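Local coordinates for IroE protein (PDB 2GZS) that hydrolyses the trilactone ester bonds of enterobactin and its glucosylated forms, preferring the iron-free siderophores and yielding mainly linearised trimers, at residues Q141-W146 against S163-Y168; D157-S162 against K197-M202. All coordinates share one frame; numbering follows the deposited sequence.

Interaction 1: residues Q141-W146 against S163-Y168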
loop_
_atom_site.group_PDB
_atom_site.type_symbol
_atom_site.label_atom_id
_atom_site.label_comp_id
_atom_site.label_asym_id
_atom_site.label_seq_id
_atom_site.Cartn_x
_atom_site.Cartn_y
_atom_site.Cartn_z
ATOM N N GLN A 141 7.620 6.510 12.689
ATOM C CA GLN A 141 7.618 7.625 11.722
ATOM C C GLN A 141 7.853 7.129 10.314
ATOM O O GLN A 141 7.771 7.936 9.388
ATOM C CB GLN A 141 8.686 8.627 12.186
ATOM C CG GLN A 141 8.414 9.181 13.592
ATOM C CD GLN A 141 9.283 10.416 13.803
ATOM O OE1 GLN A 141 10.345 10.366 14.426
ATOM N NE2 GLN A 141 8.792 11.511 13.225
ATOM N N ARG A 142 8.187 5.868 10.110
ATOM C CA ARG A 142 8.571 5.261 8.863
ATOM C C ARG A 142 7.570 4.137 8.552
ATOM O O ARG A 142 7.976 3.138 7.980
ATOM C CB ARG A 142 9.987 4.674 8.913
ATOM C CG ARG A 142 11.080 5.749 9.118
ATOM C CD ARG A 142 11.552 6.268 7.780
ATOM N NE ARG A 142 12.652 5.586 7.147
ATOM C CZ ARG A 142 13.804 5.061 7.506
ATOM N NH1 ARG A 142 14.241 5.066 8.763
ATOM N NH2 ARG A 142 14.587 4.491 6.577
ATOM N N ARG A 143 6.333 4.307 8.956
ATOM C CA ARG A 143 5.263 3.353 8.601
ATOM C C ARG A 143 4.623 3.751 7.280
ATOM O O ARG A 143 4.150 4.880 7.165
ATOM C CB ARG A 143 4.225 3.330 9.721
ATOM C CG ARG A 143 3.180 2.240 9.500
ATOM C CD ARG A 143 2.217 2.282 10.639
ATOM N NE ARG A 143 2.617 1.720 11.958
ATOM C CZ ARG A 143 2.379 2.397 13.087
ATOM N NH1 ARG A 143 1.768 3.581 13.185
ATOM N NH2 ARG A 143 2.721 1.903 14.265
ATOM N N GLY A 144 4.647 2.814 6.332
ATOM C CA GLY A 144 4.081 3.168 4.990
ATOM C C GLY A 144 3.042 2.136 4.599
ATOM O O GLY A 144 2.843 1.079 5.137
ATOM N N LEU A 145 2.260 2.576 3.560
ATOM C CA LEU A 145 1.142 1.807 2.992
ATOM C C LEU A 145 1.287 1.816 1.467
ATOM O O LEU A 145 1.492 2.923 0.939
ATOM C CB LEU A 145 -0.177 2.468 3.445
ATOM C CG LEU A 145 -1.445 1.762 2.812
ATOM C CD1 LEU A 145 -1.641 0.385 3.407
ATOM C CD2 LEU A 145 -2.632 2.658 3.128
ATOM N N TRP A 146 1.146 0.707 0.801
ATOM C CA TRP A 146 1.208 0.618 -0.667
ATOM C C TRP A 146 0.037 -0.205 -1.166
ATOM O O TRP A 146 -0.367 -1.210 -0.607
ATOM C CB TRP A 146 2.551 -0.121 -1.076
ATOM C CG TRP A 146 2.599 -0.415 -2.574
ATOM C CD1 TRP A 146 3.107 0.420 -3.558
ATOM C CD2 TRP A 146 2.112 -1.609 -3.229
ATOM N NE1 TRP A 146 2.934 -0.230 -4.763
ATOM C CE2 TRP A 146 2.355 -1.439 -4.634
ATOM C CE3 TRP A 146 1.496 -2.792 -2.762
ATOM C CZ2 TRP A 146 1.992 -2.445 -5.563
ATOM C CZ3 TRP A 146 1.140 -3.795 -3.711
ATOM C CH2 TRP A 146 1.409 -3.574 -5.071
ATOM N N SER A 163 -4.523 8.679 10.459
ATOM C CA SER A 163 -3.351 9.260 11.132
ATOM C C SER A 163 -2.323 8.184 11.430
ATOM O O SER A 163 -1.330 8.393 12.174
ATOM C CB SER A 163 -3.727 9.969 12.444
ATOM O OG SER A 163 -4.478 9.027 13.214
ATOM N N TYR A 164 -2.481 6.989 10.911
ATOM C CA TYR A 164 -1.659 5.860 11.345
ATOM C C TYR A 164 -0.399 5.708 10.520
ATOM O O TYR A 164 0.656 5.293 10.974
ATOM C CB TYR A 164 -2.480 4.550 11.249
ATOM C CG TYR A 164 -1.842 3.375 11.950
ATOM C CD1 TYR A 164 -1.931 3.249 13.349
ATOM C CD2 TYR A 164 -1.167 2.408 11.223
ATOM C CE1 TYR A 164 -1.348 2.156 14.000
ATOM C CE2 TYR A 164 -0.613 1.337 11.901
ATOM C CZ TYR A 164 -0.689 1.198 13.269
ATOM O OH TYR A 164 -0.046 0.071 13.775
ATOM N N PHE A 165 -0.497 5.968 9.202
ATOM C CA PHE A 165 0.646 5.834 8.342
ATOM C C PHE A 165 1.328 7.160 8.066
ATOM O O PHE A 165 0.681 8.205 8.070
ATOM C CB PHE A 165 0.248 5.207 6.965
ATOM C CG PHE A 165 -0.375 3.851 7.116
ATOM C CD1 PHE A 165 0.384 2.674 7.225
ATOM C CD2 PHE A 165 -1.757 3.747 7.171
ATOM C CE1 PHE A 165 -0.283 1.489 7.418
ATOM C CE2 PHE A 165 -2.377 2.541 7.379
ATOM C CZ PHE A 165 -1.640 1.367 7.458
ATOM N N ARG A 166 2.638 7.153 7.782
ATOM C CA ARG A 166 3.334 8.367 7.423
ATOM C C ARG A 166 3.640 8.450 5.933
ATOM O O ARG A 166 3.808 9.559 5.410
ATOM C CB ARG A 166 4.645 8.430 8.241
ATOM C CG ARG A 166 4.294 8.666 9.724
ATOM C CD ARG A 166 3.843 10.108 9.938
ATOM N NE ARG A 166 4.971 11.032 9.971
ATOM C CZ ARG A 166 5.508 11.566 11.066
ATOM N NH1 ARG A 166 5.024 11.270 12.261
ATOM N NH2 ARG A 166 6.533 12.393 10.965
ATOM N N SER A 167 3.764 7.315 5.266
ATOM C CA SER A 167 4.071 7.325 3.846
ATOM C C SER A 167 3.005 6.525 3.076
ATOM O O SER A 167 2.615 5.445 3.492
ATOM C CB SER A 167 5.469 6.715 3.568
ATOM O OG SER A 167 6.414 7.719 4.010
ATOM N N TYR A 168 2.566 7.149 1.975
ATOM C CA TYR A 168 1.424 6.549 1.234
ATOM C C TYR A 168 1.848 6.340 -0.223
ATOM O O TYR A 168 2.057 7.401 -0.895
ATOM C CB TYR A 168 0.236 7.497 1.350
ATOM C CG TYR A 168 -0.338 7.589 2.771
ATOM C CD1 TYR A 168 -1.456 6.917 3.166
ATOM C CD2 TYR A 168 0.361 8.405 3.688
ATOM C CE1 TYR A 168 -1.951 6.997 4.471
ATOM C CE2 TYR A 168 -0.125 8.520 4.999
ATOM C CZ TYR A 168 -1.259 7.838 5.350
ATOM O OH TYR A 168 -1.737 7.945 6.657
#
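G144 and L145 pair in parallel register with S167 and Y168, CA atoms 4.3 and 5.1 Å apart, where two neighbouring parallel strands of a beta-alpha-beta crossover of the alpha/beta-hydrolase sheet run side by side; the intervening helix is 150-161. The carbonyl of R143 accepts two backbone N-H groups, from R166 N and S167 N, and L145 N returns a bond to S167 O.

Ahead of this pairing, R143 lays its guanidinium flat on the ring of Y164. The planes are only 11° apart, and CZ stands 3.7 Å from the ring centroid, a cation-pi stack in which NH1 sits over the middle of the ring. The same NH1 donates to the backbone O of Y164 at 3.0 Å, with the acceptor in the guanidinium plane and an N-H...O angle of 168°, so stack and bond together fix the rotation of the group. The R143 chain runs straight through CD, and the bend at chi3 (-76°) then brings NE round toward Y164 CE2. NH2 forms a salt bridge with E133, whose charge probably reinforces the orientation. An alanine at R143 would probably leave the Y164 face and carbonyl without this partner and E133 without its counter-charge.

F165 is sandwiched: Y164 CD2 lies over one face of its ring, and L145 CB stands over the opposite face, 3.9 Å from the centroid, a CH-pi contact. R143 CG also approaches F165 CD1, with the guanidinium almost perpendicular to the phenyl plane. Within 163-168, the hydroxyl of Y168 turns back on the preceding turn, OH donating to F165 O at 2.8 Å from above the carbonyl plane.

Interaction 2: residues D157-S162 against K197-M202; sequences DSWLSS and KHLAIM
W159 reaches from the last turn of helix 150-161 over L199, the CB of L199 lying against one face of the indole, 4.1 Å from the centroid of its five-membered ring and 28° off the normal. This is helix-on-sheet packing in the alpha/beta-hydrolase fold: the helix that follows the nucleophile strand sets its C-terminal end against the start of strand 198-203. CG of W159 is anti to the backbone N (chi1 -178°), which carries the root of the indole out from the helix toward K197 and L199.

The indole is also held at its edge. NE1 donates to K197 O at 3.0 Å, with an N-H...O angle of 165°; the oxygen lies close to the ring plane, but the donor stands well above the plane of the K197 carbonyl. CB of K197 packs beside the same nitrogen, NE1 to CB 3.4 Å. The indole also meets the rings of Y168, edge-to-face, and F194, and it touches V186 of helix 179-187.

K197 answers in the other direction. Its chain passes the tryptophan obliquely and carries NZ to the C-terminal end of the helix, where carbonyls converge. NZ donates to W159 O and to S162 O, each at 2.7 Å, and a water that accepts from NZ donates in turn to L160 O. The ammonium thus meets the end of the helix where the dipole is negative, which would probably stabilise its charge. S162, the first residue to leave helical torsions, presents its carbonyl to this group, and the K197 CE methylene lies 3.3 Å from S162 O.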
loop_
_atom_site.group_PDB
_atom_site.type_symbol
_atom_site.label_atom_id
_atom_site.label_comp_id
_atom_site.label_asym_id
_atom_site.label_seq_id
_atom_site.Cartn_x
_atom_site.Cartn_y
_atom_site.Cartn_z
ATOM N N ASP A 157 -7.528 7.135 -0.339
ATOM C CA ASP A 157 -8.606 7.181 0.646
ATOM C C ASP A 157 -8.009 7.248 2.062
ATOM O O ASP A 157 -8.494 7.994 2.943
ATOM C CB ASP A 157 -9.569 6.022 0.435
ATOM C CG ASP A 157 -10.808 6.070 1.319
ATOM O OD1 ASP A 157 -11.547 7.098 1.189
ATOM O OD2 ASP A 157 -11.116 5.177 2.134
ATOM N N SER A 158 -6.937 6.478 2.254
ATOM C CA SER A 158 -6.308 6.406 3.581
ATOM C C SER A 158 -5.459 7.651 3.806
ATOM O O SER A 158 -5.432 8.175 4.946
ATOM C CB SER A 158 -5.376 5.169 3.593
ATOM O OG SER A 158 -6.147 3.995 3.478
ATOM N N TRP A 159 -4.770 8.175 2.792
ATOM C CA TRP A 159 -4.033 9.438 2.978
ATOM C C TRP A 159 -4.988 10.535 3.436
ATOM O O TRP A 159 -4.711 11.417 4.250
ATOM C CB TRP A 159 -3.392 9.840 1.612
ATOM C CG TRP A 159 -2.579 11.110 1.721
ATOM C CD1 TRP A 159 -1.258 11.237 2.121
ATOM C CD2 TRP A 159 -3.003 12.439 1.430
ATOM N NE1 TRP A 159 -0.887 12.554 2.088
ATOM C CE2 TRP A 159 -1.959 13.334 1.656
ATOM C CE3 TRP A 159 -4.228 12.948 0.987
ATOM C CZ2 TRP A 159 -2.050 14.713 1.465
ATOM C CZ3 TRP A 159 -4.340 14.317 0.788
ATOM C CH2 TRP A 159 -3.285 15.176 1.016
ATOM N N LEU A 160 -6.235 10.517 2.943
ATOM C CA LEU A 160 -7.260 11.516 3.346
ATOM C C LEU A 160 -7.721 11.304 4.766
ATOM O O LEU A 160 -8.055 12.287 5.433
ATOM C CB LEU A 160 -8.501 11.439 2.429
ATOM C CG LEU A 160 -8.294 12.066 1.052
ATOM C CD1 LEU A 160 -9.411 11.616 0.099
ATOM C CD2 LEU A 160 -8.237 13.592 1.206
ATOM N N SER A 161 -7.789 10.064 5.233
ATOM C CA SER A 161 -8.512 9.830 6.499
ATOM C C SER A 161 -7.630 9.339 7.634
ATOM O O SER A 161 -8.002 9.422 8.822
ATOM C CB SER A 161 -9.633 8.832 6.221
ATOM O OG SER A 161 -10.385 9.132 5.036
ATOM N N SER A 162 -6.455 8.836 7.401
ATOM C CA SER A 162 -5.721 8.063 8.425
ATOM C C SER A 162 -4.768 8.975 9.185
ATOM O O SER A 162 -4.230 9.900 8.586
ATOM C CB SER A 162 -4.901 6.951 7.732
ATOM O OG SER A 162 -4.156 6.206 8.728
ATOM N N LYS A 197 2.152 13.532 6.239
ATOM C CA LYS A 197 1.737 12.387 5.441
ATOM C C LYS A 197 2.311 12.514 4.024
ATOM O O LYS A 197 1.773 13.286 3.227
ATOM C CB LYS A 197 0.216 12.240 5.317
ATOM C CG LYS A 197 -0.401 11.966 6.678
ATOM C CD LYS A 197 -1.860 11.519 6.622
ATOM C CE LYS A 197 -2.884 12.498 7.113
ATOM N NZ LYS A 197 -4.298 12.018 6.886
ATOM N N HIS A 198 3.410 11.784 3.761
ATOM C CA HIS A 198 4.061 11.804 2.457
ATOM C C HIS A 198 3.243 11.065 1.416
ATOM O O HIS A 198 2.795 9.959 1.746
ATOM C CB HIS A 198 5.406 11.048 2.553
ATOM C CG HIS A 198 6.055 10.744 1.259
ATOM N ND1 HIS A 198 6.429 11.766 0.375
ATOM C CD2 HIS A 198 6.442 9.568 0.706
ATOM C CE1 HIS A 198 7.006 11.203 -0.689
ATOM N NE2 HIS A 198 7.020 9.894 -0.519
ATOM N N LEU A 199 3.048 11.672 0.251
ATOM C CA LEU A 199 2.198 10.976 -0.732
ATOM C C LEU A 199 3.038 10.734 -1.971
ATOM O O LEU A 199 3.626 11.680 -2.507
ATOM C CB LEU A 199 1.002 11.871 -1.085
ATOM C CG LEU A 199 0.114 11.279 -2.182
ATOM C CD1 LEU A 199 -0.486 9.949 -1.765
ATOM C CD2 LEU A 199 -0.937 12.366 -2.519
ATOM N N ALA A 200 3.120 9.521 -2.429
ATOM C CA ALA A 200 3.880 9.147 -3.617
ATOM C C ALA A 200 2.882 8.566 -4.619
ATOM O O ALA A 200 2.376 7.459 -4.406
ATOM C CB ALA A 200 4.962 8.123 -3.307
ATOM N N ILE A 201 2.617 9.307 -5.705
ATOM C CA ILE A 201 1.758 8.771 -6.758
ATOM C C ILE A 201 2.621 8.102 -7.821
ATOM O O ILE A 201 3.657 8.684 -8.192
ATOM C CB ILE A 201 0.909 9.895 -7.398
ATOM C CG1 ILE A 201 0.038 10.573 -6.324
ATOM C CG2 ILE A 201 0.081 9.363 -8.542
ATOM C CD1 ILE A 201 -0.750 11.761 -6.874
HETATM N N MSE A 202 2.259 6.899 -8.217
HETATM C CA MSE A 202 3.087 6.071 -9.049
HETATM C C MSE A 202 2.244 5.692 -10.256
HETATM O O MSE A 202 1.168 5.122 -10.084
HETATM C CB MSE A 202 3.552 4.816 -8.310
HETATM C CG MSE A 202 4.113 5.121 -6.876
HETATM SE SE MSE A 202 4.705 3.589 -5.909
HETATM C CE MSE A 202 6.545 3.702 -6.406
HETATM O O HOH W 1 -6.777 13.059 8.123
#

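In the fold
Interactions 1 and 2 share the crossover through helix 150-161: interaction 1 pairs the strands on either side of that helix in sequence, and interaction 2 ties the helix end to the next strand, 198-203. Their centres are 8 Å apart, and they meet directly, with probable backbone bonds from H198 N to R166 O and A200 N to Y168 O. Interaction 2 is buried, yet it relies on an indole and a lysine ammonium reaching backbone carbonyls. Interaction 1 is only partly buried: R143, G144, L145, F165 and Y168 are buried, while Q141 at its margin is exposed. Cation chemistry also differs, a stacked guanidinium in one and a helix-end ammonium in the other.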